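PDB 4GRX: aminotransferase from Paracoccus denitrificans, which probably transfers amino groups from omega-amine or omega-amino-acid substrates to keto acceptors, using a pyridoxal phosphate cofactor bound covalently to a lysine. Local coordinates for residues Thr192-Tyr196 and Phe209-Leu213; Glu206-Val210 and Ala247-Ala253; His77-Ala83 and Lys347-Val351; Lys85-Asp89 and Pro339-Ala343; Ser412-Ala416 and Arg427-Ile433. All coordinates share one frame. Residues are numbered along the deposited sequence.

Contact 1 (Thr192-Tyr196 and Phe209-Leu213); sequences TCPHY and FVARL
In the alpha/beta PLP-binding domain of this class III aminotransferase, the loop leaving edge strand 188-191 packs on helix 206-224, the helix after the short 196-199. Segment 192-196 passes through an inverse gamma turn centred on P194 (phi/psi -75/49; H195 N to C193 O, 2.7 Å) and enters helix 196-199 with H195 as N-cap residue. Segment 209-213 is helical throughout. Y196 lies opposite F209 and T192 opposite L213, with CA atoms 7.0 and 6.9 Å apart. F209, chi1 t, extends its ring toward the turn: Y196 CA sits over one face, 4.2 Å from the centroid, as a CH-pi contact, while C193 O approaches the ring edge, 3.8 Å from F209 CZ. One helical turn later L213, rotamer mt, fills the space between P194 and T192; P194 CB is 3.6 Å from L213 CD1, and T192 CB lies just 3.2 Å from L213 CD2.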
# COMPACT_ATOMS: atom_id res chain seq x y z
N THR A 192 -23.67 7.85 13.06
CA THR A 192 -23.58 7.23 14.39
C THR A 192 -23.18 5.76 14.30
O THR A 192 -23.67 5.00 13.45
CB THR A 192 -24.90 7.34 15.16
OG1 THR A 192 -25.43 8.65 15.02
CG2 THR A 192 -24.71 7.06 16.61
N CYS A 193 -22.30 5.36 15.21
CA CYS A 193 -21.85 4.00 15.32
C CYS A 193 -22.98 3.13 15.92
O CYS A 193 -23.51 3.48 16.98
CB CYS A 193 -20.61 3.97 16.21
SG CYS A 193 -20.13 2.30 16.67
N PRO A 194 -23.34 2.00 15.27
CA PRO A 194 -24.45 1.16 15.75
C PRO A 194 -24.10 0.32 16.99
O PRO A 194 -24.37 -0.88 17.03
CB PRO A 194 -24.80 0.28 14.54
CG PRO A 194 -23.54 0.22 13.74
CD PRO A 194 -22.80 1.51 13.98
N HIS A 195 -23.50 0.96 17.99
CA HIS A 195 -23.13 0.35 19.25
C HIS A 195 -24.20 0.72 20.22
O HIS A 195 -24.22 1.82 20.78
CB HIS A 195 -21.77 0.90 19.69
CG HIS A 195 -21.18 0.20 20.90
ND1 HIS A 195 -20.02 0.60 21.46
CD2 HIS A 195 -21.63 -0.87 21.67
CE1 HIS A 195 -19.73 -0.19 22.51
NE2 HIS A 195 -20.71 -1.09 22.63
N TYR A 196 -25.11 -0.22 20.43
CA TYR A 196 -26.31 0.03 21.21
C TYR A 196 -26.01 0.42 22.66
O TYR A 196 -26.58 1.36 23.19
CB TYR A 196 -27.26 -1.17 21.11
CG TYR A 196 -28.48 -1.04 21.97
CD1 TYR A 196 -28.76 -1.99 22.97
CD2 TYR A 196 -29.35 0.04 21.82
CE1 TYR A 196 -29.88 -1.86 23.79
CE2 TYR A 196 -30.46 0.18 22.62
CZ TYR A 196 -30.72 -0.76 23.60
OH TYR A 196 -31.83 -0.60 24.38
N PHE A 209 -33.44 2.12 18.57
CA PHE A 209 -32.10 2.53 18.21
C PHE A 209 -31.80 2.29 16.73
O PHE A 209 -31.25 3.17 16.07
CB PHE A 209 -31.08 1.81 19.09
CG PHE A 209 -29.65 2.14 18.78
CD1 PHE A 209 -29.14 3.41 19.05
CD2 PHE A 209 -28.80 1.19 18.22
CE1 PHE A 209 -27.81 3.71 18.78
CE2 PHE A 209 -27.47 1.49 17.94
CZ PHE A 209 -26.98 2.75 18.23
N VAL A 210 -32.13 1.10 16.22
CA VAL A 210 -31.88 0.77 14.81
C VAL A 210 -32.74 1.65 13.89
O VAL A 210 -32.26 2.10 12.84
CB VAL A 210 -32.09 -0.72 14.48
CG1 VAL A 210 -32.17 -0.95 12.97
CG2 VAL A 210 -30.96 -1.55 15.09
N ALA A 211 -33.98 1.91 14.30
CA ALA A 211 -34.83 2.81 13.54
C ALA A 211 -34.28 4.26 13.51
O ALA A 211 -34.37 4.93 12.48
CB ALA A 211 -36.26 2.77 14.04
N ARG A 212 -33.69 4.71 14.63
CA ARG A 212 -33.09 6.05 14.68
C ARG A 212 -31.91 6.16 13.72
O ARG A 212 -31.76 7.18 13.07
CB ARG A 212 -32.67 6.47 16.09
CG ARG A 212 -31.88 7.77 16.15
CD ARG A 212 -31.90 8.45 17.51
NE ARG A 212 -31.38 7.62 18.62
CZ ARG A 212 -30.09 7.48 18.92
NH1 ARG A 212 -29.17 8.11 18.21
NH2 ARG A 212 -29.72 6.70 19.95
N LEU A 213 -31.10 5.11 13.61
CA LEU A 213 -29.98 5.17 12.66
C LEU A 213 -30.43 5.07 11.19
O LEU A 213 -29.81 5.65 10.30
CB LEU A 213 -28.90 4.12 12.96
CG LEU A 213 -28.18 4.16 14.32
CD1 LEU A 213 -27.23 2.98 14.45
CD2 LEU A 213 -27.45 5.46 14.59

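Contact 2 (Glu206-Val210 and Ala247-Ala253); sequences EAQFV and AKGYFQA
V210 wedges its two methyl groups against the loop and first turn of helix 250-260, burying more area here than any other residue. The setting is the alpha/beta PLP-binding domain, where helix 206-224 packs beside the start of helix 250-260. Segment 206-210 is helical; segment 247-253 begins with a type II beta turn from A247 to Y250, closed by Y250 N to A247 O at 3.1 Å, and becomes helical at Y250. G249, phi/psi 85/9, supplies the turn's positive phi and is also the N-cap residue. The closest CA pair is V210 and Y250, 5.7 Å apart. With chi1 near 166°, V210 places CG2 3.6 Å from A247 CB and 3.2 Å from K248 O, and CG1 3.8 Å from A253 CB. F209 contributes its ring edge, CD2 lying 3.8 Å from A247 CB. The turn thus offers V210 the A247 methyl and the K248 and G249 carbonyls, the helix adding A253 CB; the Y250 hydroxyl is hydrogen-bonded to R158. A single polar link joins the segments: E206, chi1 and chi2 both t, accepts a nearly linear hydrogen bond, K248 N to E206 OE2, 3.0 Å at 171°.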
# COMPACT_ATOMS: atom_id res chain seq x y z
N GLU A 206 -33.47 -1.53 21.52
CA GLU A 206 -32.53 -1.81 20.44
C GLU A 206 -33.17 -1.55 19.07
O GLU A 206 -32.52 -0.99 18.18
CB GLU A 206 -31.99 -3.23 20.55
CG GLU A 206 -30.83 -3.53 19.61
CD GLU A 206 -29.95 -4.67 20.09
OE1 GLU A 206 -30.14 -5.17 21.23
OE2 GLU A 206 -29.04 -5.05 19.32
N ALA A 207 -34.43 -1.95 18.93
CA ALA A 207 -35.23 -1.72 17.70
C ALA A 207 -35.45 -0.23 17.41
O ALA A 207 -35.37 0.21 16.25
CB ALA A 207 -36.56 -2.45 17.77
N GLN A 208 -35.72 0.53 18.46
CA GLN A 208 -35.85 1.98 18.37
C GLN A 208 -34.52 2.64 18.01
O GLN A 208 -34.47 3.59 17.23
CB GLN A 208 -36.40 2.57 19.67
CG GLN A 208 -37.87 2.27 19.95
CD GLN A 208 -38.24 2.54 21.40
OE1 GLN A 208 -37.37 2.71 22.25
NE2 GLN A 208 -39.53 2.57 21.68
N PHE A 209 -33.44 2.12 18.57
CA PHE A 209 -32.10 2.53 18.21
C PHE A 209 -31.80 2.29 16.73
O PHE A 209 -31.25 3.17 16.07
CB PHE A 209 -31.08 1.81 19.09
CG PHE A 209 -29.65 2.14 18.78
CD1 PHE A 209 -29.14 3.41 19.05
CD2 PHE A 209 -28.80 1.19 18.22
CE1 PHE A 209 -27.81 3.71 18.78
CE2 PHE A 209 -27.47 1.49 17.94
CZ PHE A 209 -26.98 2.75 18.23
N VAL A 210 -32.13 1.10 16.22
CA VAL A 210 -31.88 0.77 14.81
C VAL A 210 -32.74 1.65 13.89
O VAL A 210 -32.26 2.10 12.84
CB VAL A 210 -32.09 -0.72 14.48
CG1 VAL A 210 -32.17 -0.95 12.97
CG2 VAL A 210 -30.96 -1.55 15.09
N ALA A 247 -25.95 -3.44 16.09
CA ALA A 247 -27.27 -3.63 16.69
C ALA A 247 -28.14 -4.49 15.77
O ALA A 247 -28.02 -4.41 14.55
CB ALA A 247 -27.93 -2.28 16.93
N LYS A 248 -29.01 -5.31 16.36
CA LYS A 248 -29.83 -6.27 15.61
C LYS A 248 -30.70 -5.62 14.54
O LYS A 248 -31.49 -4.74 14.86
CB LYS A 248 -30.71 -7.12 16.54
CG LYS A 248 -31.67 -8.02 15.76
CD LYS A 248 -32.48 -8.98 16.63
CE LYS A 248 -31.59 -9.90 17.46
NZ LYS A 248 -30.56 -10.61 16.64
N GLY A 249 -30.54 -6.06 13.29
CA GLY A 249 -31.36 -5.57 12.18
C GLY A 249 -30.84 -4.29 11.54
O GLY A 249 -31.51 -3.69 10.69
N TYR A 250 -29.65 -3.88 11.93
CA TYR A 250 -29.03 -2.68 11.36
C TYR A 250 -28.92 -2.73 9.85
O TYR A 250 -29.42 -1.83 9.15
CB TYR A 250 -27.66 -2.44 11.98
CG TYR A 250 -26.85 -1.31 11.41
CD1 TYR A 250 -27.17 0.02 11.69
CD2 TYR A 250 -25.71 -1.56 10.63
CE1 TYR A 250 -26.38 1.07 11.22
CE2 TYR A 250 -24.93 -0.52 10.13
CZ TYR A 250 -25.26 0.79 10.43
OH TYR A 250 -24.49 1.82 9.96
N PHE A 251 -28.26 -3.76 9.34
CA PHE A 251 -28.01 -3.84 7.91
C PHE A 251 -29.29 -4.05 7.12
O PHE A 251 -29.42 -3.56 5.99
CB PHE A 251 -26.97 -4.90 7.60
CG PHE A 251 -25.57 -4.47 7.92
CD1 PHE A 251 -24.89 -5.03 8.98
CD2 PHE A 251 -24.96 -3.47 7.17
CE1 PHE A 251 -23.59 -4.63 9.28
CE2 PHE A 251 -23.67 -3.05 7.47
CZ PHE A 251 -22.98 -3.63 8.52
N GLN A 252 -30.24 -4.73 7.74
CA GLN A 252 -31.57 -4.92 7.18
C GLN A 252 -32.33 -3.61 7.02
O GLN A 252 -33.04 -3.44 6.04
CB GLN A 252 -32.37 -5.93 8.00
CG GLN A 252 -31.91 -7.37 7.76
CD GLN A 252 -30.52 -7.66 8.31
OE1 GLN A 252 -30.08 -7.05 9.29
NE2 GLN A 252 -29.81 -8.60 7.67
N ALA A 253 -32.20 -2.70 7.98
CA ALA A 253 -32.80 -1.36 7.85
C ALA A 253 -31.97 -0.44 6.95
O ALA A 253 -32.53 0.41 6.25
CB ALA A 253 -32.99 -0.72 9.22

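Contact 3 (His77-Ala83 and Lys347-Val351); sequences HKGLIEA and KAIDV
H77 opens the first segment as the N-cap of helix 78-90, and its side chain does two jobs. With chi1 t and chi2 -87°, the imidazole ND1 accepts a hydrogen bond from L80 N (3.1 Å, 165°), satisfying an amide of the first helical turn, while CE1 reaches 3.8 Å from V351 CG2. At G79 the two helices come close without a side chain: G79 O is 4.0 Å from K347 CE, and a CB here would collide with the H77 ring. L80 and K347 form the closest CA pair, at 6.5 Å. This is antiparallel helix-helix packing, the 78-83 and 347-351 axes running at 161° to each other and 10.1 Å apart, between segments more than 260 residues apart. L80, rotamer mt, carries CD2 to 3.8 Å from K347 CG and 4.0 Å from A348 CB, with its CG 4.5 Å from V351 CG2; beyond it lie A73 and F303. I81 turns instead to pack on Y88 of the second subunit. One turn after G79, A83 presses its CB to 3.5 Å from K347 CG, the lysine bending at chi2 (p) so that CG also meets L80 and CE approaches G79 O.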
# COMPACT_ATOMS: atom_id res chain seq x y z
N HIS A 77 2.92 -22.21 10.70
CA HIS A 77 2.15 -23.20 9.95
C HIS A 77 2.93 -23.78 8.81
O HIS A 77 3.29 -23.09 7.85
CB HIS A 77 0.86 -22.60 9.43
CG HIS A 77 -0.09 -23.62 8.88
ND1 HIS A 77 -0.04 -24.04 7.60
CD2 HIS A 77 -1.14 -24.31 9.48
CE1 HIS A 77 -1.00 -24.96 7.40
NE2 HIS A 77 -1.68 -25.12 8.54
N LYS A 78 3.18 -25.09 8.90
CA LYS A 78 4.03 -25.83 7.95
C LYS A 78 3.53 -25.79 6.50
O LYS A 78 4.34 -25.63 5.58
CB LYS A 78 4.22 -27.28 8.41
CG LYS A 78 5.47 -27.94 7.85
CD LYS A 78 5.45 -29.45 8.03
CE LYS A 78 6.56 -30.10 7.22
NZ LYS A 78 6.25 -31.53 6.93
N GLY A 79 2.22 -25.95 6.31
CA GLY A 79 1.63 -25.98 4.98
C GLY A 79 1.81 -24.65 4.28
O GLY A 79 2.20 -24.61 3.12
N LEU A 80 1.53 -23.57 5.00
CA LEU A 80 1.73 -22.23 4.49
C LEU A 80 3.20 -21.89 4.24
O LEU A 80 3.53 -21.23 3.24
CB LEU A 80 1.08 -21.21 5.41
CG LEU A 80 -0.44 -21.07 5.25
CD1 LEU A 80 -1.08 -20.50 6.50
CD2 LEU A 80 -0.80 -20.24 4.03
N ILE A 81 4.10 -22.33 5.13
CA ILE A 81 5.52 -22.10 4.92
C ILE A 81 5.94 -22.78 3.63
O ILE A 81 6.60 -22.17 2.77
CB ILE A 81 6.38 -22.57 6.12
CG1 ILE A 81 6.28 -21.57 7.28
CG2 ILE A 81 7.85 -22.79 5.73
CD1 ILE A 81 6.83 -22.10 8.59
N GLU A 82 5.52 -24.03 3.48
CA GLU A 82 5.89 -24.85 2.34
C GLU A 82 5.32 -24.30 1.03
O GLU A 82 5.99 -24.35 -0.00
CB GLU A 82 5.47 -26.31 2.58
CG GLU A 82 6.56 -27.35 2.34
CD GLU A 82 7.89 -27.04 3.05
OE1 GLU A 82 7.92 -26.79 4.29
OE2 GLU A 82 8.93 -27.07 2.35
N ALA A 83 4.10 -23.76 1.09
CA ALA A 83 3.46 -23.11 -0.07
C ALA A 83 4.20 -21.86 -0.57
O ALA A 83 4.37 -21.68 -1.78
CB ALA A 83 2.00 -22.79 0.22
N LYS A 347 -3.45 -21.01 -0.88
CA LYS A 347 -3.17 -21.87 0.25
C LYS A 347 -3.87 -21.43 1.54
O LYS A 347 -4.41 -22.26 2.27
CB LYS A 347 -1.67 -21.98 0.50
CG LYS A 347 -1.30 -23.06 1.50
CD LYS A 347 -1.58 -24.44 0.95
CE LYS A 347 -1.60 -25.48 2.06
NZ LYS A 347 -1.98 -26.82 1.54
N ALA A 348 -3.85 -20.13 1.83
CA ALA A 348 -4.50 -19.63 3.04
C ALA A 348 -6.02 -19.87 3.02
O ALA A 348 -6.59 -20.34 4.00
CB ALA A 348 -4.18 -18.16 3.28
N ILE A 349 -6.65 -19.53 1.90
CA ILE A 349 -8.07 -19.80 1.69
C ILE A 349 -8.37 -21.31 1.88
O ILE A 349 -9.31 -21.68 2.59
CB ILE A 349 -8.56 -19.25 0.32
CG1 ILE A 349 -8.53 -17.71 0.36
CG2 ILE A 349 -9.96 -19.77 -0.03
CD1 ILE A 349 -8.35 -17.03 -0.97
N ASP A 350 -7.55 -22.15 1.27
CA ASP A 350 -7.71 -23.60 1.40
C ASP A 350 -7.55 -24.04 2.86
O ASP A 350 -8.39 -24.79 3.37
CB ASP A 350 -6.75 -24.36 0.48
CG ASP A 350 -7.10 -25.84 0.35
OD1 ASP A 350 -8.20 -26.25 0.79
OD2 ASP A 350 -6.28 -26.60 -0.21
N VAL A 351 -6.49 -23.58 3.52
CA VAL A 351 -6.23 -23.95 4.92
C VAL A 351 -7.40 -23.59 5.85
O VAL A 351 -7.85 -24.43 6.64
CB VAL A 351 -4.90 -23.34 5.45
CG1 VAL A 351 -4.85 -23.34 6.97
CG2 VAL A 351 -3.70 -24.08 4.87

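Contact 4 (Lys85-Asp89 and Pro339-Ala343); sequences KAQYD and PVGCA
Q87, V340 and Y88 bury the largest areas in this contact, a helix pair closed by one long polar chain and one aromatic ring. Both segments are helical, 339-343 being the first turn of helix 339-354; their axes run at 147°, roughly antiparallel, and approach to 9.1 Å. The closest CA atoms, those of Q87 and V340, are 5.6 Å apart. Q87, with chi1 t and chi2 p, folds its aliphatic part over the start of the opposing helix: CG lies 3.6 Å from V340 CA and 3.7 Å from P339 O, while NE2 packs 3.4 Å from A343 CB. No hydrogen bond crosses between the segments; the Q87 amide meets this helix by packing, and the side chain also touches Q104 of helix 103-115. V340, chi1 t, brings both methyls to Y88: CG2 sits over the ring face, 3.6 Å from its centroid and 11° off the normal, a CH-pi contact, and CG1 is 3.4 Å from Y88 CE2; V340 CG2 also lies 3.9 Å from Q87 CG. The Y88 hydroxyl continues outward to a hydrogen bond with F303 O of the second subunit, and the side chain also packs on Y88 of that subunit. Between subunits, K85 pairs with D89 of the second subunit, and D89 with its K85. The arrangement is an antiparallel helix pair at a dimer interface.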
# COMPACT_ATOMS: atom_id res chain seq x y z
N LYS A 85 7.43 -21.08 -0.07
CA LYS A 85 8.74 -21.46 -0.59
C LYS A 85 8.66 -22.04 -2.01
O LYS A 85 9.50 -21.73 -2.86
CB LYS A 85 9.42 -22.45 0.36
CG LYS A 85 9.76 -21.87 1.72
CD LYS A 85 10.76 -22.73 2.49
CE LYS A 85 10.15 -24.05 2.95
NZ LYS A 85 11.16 -24.88 3.65
N ALA A 86 7.63 -22.85 -2.26
CA ALA A 86 7.39 -23.44 -3.57
C ALA A 86 7.21 -22.36 -4.63
O ALA A 86 7.75 -22.48 -5.73
CB ALA A 86 6.18 -24.36 -3.54
N GLN A 87 6.48 -21.30 -4.30
CA GLN A 87 6.28 -20.22 -5.26
C GLN A 87 7.53 -19.40 -5.52
O GLN A 87 7.73 -18.91 -6.63
CB GLN A 87 5.11 -19.32 -4.88
CG GLN A 87 4.72 -18.38 -6.02
CD GLN A 87 4.26 -19.11 -7.28
OE1 GLN A 87 4.73 -18.83 -8.40
NE2 GLN A 87 3.34 -20.06 -7.10
N TYR A 88 8.37 -19.25 -4.51
CA TYR A 88 9.68 -18.64 -4.75
C TYR A 88 10.60 -19.49 -5.63
O TYR A 88 11.40 -18.95 -6.41
CB TYR A 88 10.35 -18.25 -3.43
CG TYR A 88 9.90 -16.91 -2.94
CD1 TYR A 88 10.37 -15.74 -3.53
CD2 TYR A 88 8.97 -16.79 -1.90
CE1 TYR A 88 9.95 -14.49 -3.09
CE2 TYR A 88 8.54 -15.55 -1.46
CZ TYR A 88 9.04 -14.40 -2.05
OH TYR A 88 8.63 -13.15 -1.63
N ASP A 89 10.47 -20.81 -5.53
CA ASP A 89 11.22 -21.75 -6.38
C ASP A 89 10.78 -21.61 -7.81
O ASP A 89 11.55 -21.84 -8.73
CB ASP A 89 10.98 -23.20 -5.95
CG ASP A 89 11.79 -23.59 -4.74
OD1 ASP A 89 12.96 -23.17 -4.64
OD2 ASP A 89 11.25 -24.33 -3.88
N PRO A 339 2.68 -12.92 -7.92
CA PRO A 339 2.69 -14.38 -8.02
C PRO A 339 2.81 -15.06 -6.65
O PRO A 339 1.99 -15.92 -6.32
CB PRO A 339 3.91 -14.68 -8.88
CG PRO A 339 4.68 -13.40 -8.96
CD PRO A 339 3.66 -12.32 -8.84
N VAL A 340 3.80 -14.66 -5.86
CA VAL A 340 3.97 -15.20 -4.53
C VAL A 340 2.73 -15.00 -3.65
O VAL A 340 2.21 -15.94 -3.05
CB VAL A 340 5.24 -14.65 -3.85
CG1 VAL A 340 5.27 -15.06 -2.38
CG2 VAL A 340 6.48 -15.17 -4.55
N GLY A 341 2.24 -13.77 -3.59
CA GLY A 341 1.12 -13.45 -2.72
C GLY A 341 -0.16 -14.15 -3.11
O GLY A 341 -0.98 -14.47 -2.25
N CYS A 342 -0.35 -14.36 -4.40
CA CYS A 342 -1.54 -15.02 -4.89
C CYS A 342 -1.53 -16.49 -4.52
O CYS A 342 -2.53 -17.00 -4.00
CB CYS A 342 -1.68 -14.83 -6.39
SG CYS A 342 -2.20 -13.17 -6.90
N ALA A 343 -0.40 -17.16 -4.77
CA ALA A 343 -0.16 -18.54 -4.33
C ALA A 343 -0.47 -18.73 -2.86
O ALA A 343 -1.16 -19.70 -2.49
CB ALA A 343 1.28 -18.93 -4.60

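Contact 5 (Ser412-Ala416 and Arg427-Ile433); sequences SERIA and RPLGQSI
The guanidinium of R427 joins loop to helix through a salt bridge, R427 NH2 to E413 OE1 at 2.7 Å, although the N-H...O angle of 122° makes its hydrogen bond weak. NH1 of the same group donates to P428 O in its own segment at 2.6 Å and weakly to S412 OG at 3.1 Å. S412, chi1 t, passes the chain of bonds on, its OG donating weakly to G430 O, also at 3.1 Å. The CA-to-CB bonds of E413 and R427 point away from the opposite segment, so both side chains must curl back; E413 does this with chi1 and chi2 both m. A416 CB lies over one face of the guanidinium, 3.5 Å from R427 NH2. Segment 412-416 is helical, whereas 427-433 runs extended into a type II' beta turn from L429 to S432, with G430 at phi/psi 66/-138, before entering a strand. A416 lies across from R427 and S412 from Q431, at CA distances of 5.5 and 5.6 Å. Apolar packing fills the remainder: P428 CD is 3.8 Å from A416 CB, P428 CG is 4.0 Å from I415 CG2, and I415 CD1 is 4.1 Å from I433 CD1. L429 touches the bound delta-amino valeric acid. Helix 411-421 thus backs a pocket-lining loop that leads into edge strand 432-435 of the three-stranded antiparallel sheet, while helix 443-463 packs on both I415 and I433.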
# COMPACT_ATOMS: atom_id res chain seq x y z
N SER A 412 -5.56 1.58 29.50
CA SER A 412 -5.19 0.86 28.30
C SER A 412 -3.75 0.35 28.31
O SER A 412 -3.52 -0.84 28.11
CB SER A 412 -5.39 1.75 27.08
OG SER A 412 -5.14 1.02 25.90
N GLU A 413 -2.79 1.25 28.53
CA GLU A 413 -1.37 0.86 28.59
C GLU A 413 -1.08 -0.10 29.75
O GLU A 413 -0.39 -1.10 29.58
CB GLU A 413 -0.44 2.07 28.66
CG GLU A 413 -0.48 2.97 27.43
CD GLU A 413 -0.44 2.21 26.11
OE1 GLU A 413 0.50 1.41 25.90
OE2 GLU A 413 -1.35 2.42 25.25
N ARG A 414 -1.63 0.19 30.92
CA ARG A 414 -1.39 -0.64 32.08
C ARG A 414 -1.79 -2.07 31.80
O ARG A 414 -1.08 -3.00 32.19
CB ARG A 414 -2.15 -0.10 33.29
CG ARG A 414 -1.50 1.09 33.96
CD ARG A 414 -2.38 1.57 35.09
NE ARG A 414 -2.03 2.92 35.48
CZ ARG A 414 -1.46 3.27 36.63
NH1 ARG A 414 -1.18 2.35 37.55
NH2 ARG A 414 -1.18 4.54 36.85
N ILE A 415 -2.92 -2.25 31.10
CA ILE A 415 -3.41 -3.57 30.79
C ILE A 415 -2.53 -4.30 29.75
O ILE A 415 -2.12 -5.46 29.99
CB ILE A 415 -4.90 -3.55 30.39
CG1 ILE A 415 -5.74 -3.06 31.58
CG2 ILE A 415 -5.35 -4.94 29.97
CD1 ILE A 415 -7.21 -2.88 31.28
N ALA A 416 -2.23 -3.62 28.65
CA ALA A 416 -1.27 -4.11 27.65
C ALA A 416 0.05 -4.51 28.30
O ALA A 416 0.44 -5.69 28.24
CB ALA A 416 -1.03 -3.05 26.58
N ARG A 427 -3.78 -6.53 23.09
CA ARG A 427 -3.72 -5.12 22.78
C ARG A 427 -5.06 -4.38 22.87
O ARG A 427 -5.91 -4.51 21.98
CB ARG A 427 -3.10 -4.89 21.40
CG ARG A 427 -2.21 -3.64 21.32
CD ARG A 427 -2.80 -2.46 22.07
NE ARG A 427 -1.76 -1.73 22.78
CZ ARG A 427 -1.96 -0.93 23.83
NH1 ARG A 427 -3.17 -0.73 24.35
NH2 ARG A 427 -0.91 -0.33 24.37
N PRO A 428 -5.25 -3.60 23.96
CA PRO A 428 -6.43 -2.79 24.16
C PRO A 428 -6.43 -1.58 23.27
O PRO A 428 -5.42 -0.93 23.11
CB PRO A 428 -6.28 -2.33 25.62
CG PRO A 428 -5.48 -3.41 26.26
CD PRO A 428 -4.46 -3.68 25.19
N LEU A 429 -7.58 -1.30 22.68
CA LEU A 429 -7.75 -0.15 21.83
C LEU A 429 -8.70 0.71 22.60
O LEU A 429 -9.85 0.35 22.78
CB LEU A 429 -8.34 -0.57 20.47
CG LEU A 429 -7.68 -1.82 19.82
CD1 LEU A 429 -8.52 -2.38 18.69
CD2 LEU A 429 -6.26 -1.57 19.32
N GLY A 430 -8.20 1.85 23.09
CA GLY A 430 -8.95 2.69 24.00
C GLY A 430 -9.12 1.92 25.28
O GLY A 430 -8.20 1.23 25.71
N GLN A 431 -10.31 1.98 25.86
CA GLN A 431 -10.59 1.16 27.05
C GLN A 431 -11.32 -0.15 26.70
O GLN A 431 -11.97 -0.76 27.56
CB GLN A 431 -11.29 2.00 28.13
CG GLN A 431 -10.43 3.17 28.59
CD GLN A 431 -10.95 3.90 29.81
OE1 GLN A 431 -11.69 3.34 30.63
NE2 GLN A 431 -10.55 5.16 29.95
N SER A 432 -11.17 -0.57 25.45
CA SER A 432 -11.71 -1.83 24.94
C SER A 432 -10.61 -2.88 24.89
O SER A 432 -9.73 -2.82 24.02
CB SER A 432 -12.27 -1.63 23.52
OG SER A 432 -13.36 -0.72 23.50
N ILE A 433 -10.65 -3.82 25.84
CA ILE A 433 -9.71 -4.95 25.86
C ILE A 433 -10.10 -5.98 24.81
O ILE A 433 -11.12 -6.67 24.93
CB ILE A 433 -9.70 -5.61 27.24
CG1 ILE A 433 -9.51 -4.55 28.33
CG2 ILE A 433 -8.64 -6.71 27.31
CD1 ILE A 433 -10.37 -4.77 29.55

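In the fold
The five contacts illustrate how one chain closes loops of very different length. Contacts 3 and 4, centres 11 Å apart, are successive parts of one pairing between helices 78-90 and 339-354; contact 4 is nested inside contact 3, and the loop they close contains contacts 1 and 2. Those two, with centres 6 Å apart, share F209 and V210 of helix 206-224 and meet through a probable hydrogen bond from A247 N to P194 O (3.1 Å). They lie across the chain's centre from contacts 3 and 4, 39 to 44 Å away centre to centre. Contact 5 follows in series near the C-terminus, its centre 25 to 37 Å from the others. Dimer interface, helix packing within the PLP-binding domain and ligand pocket are thus represented.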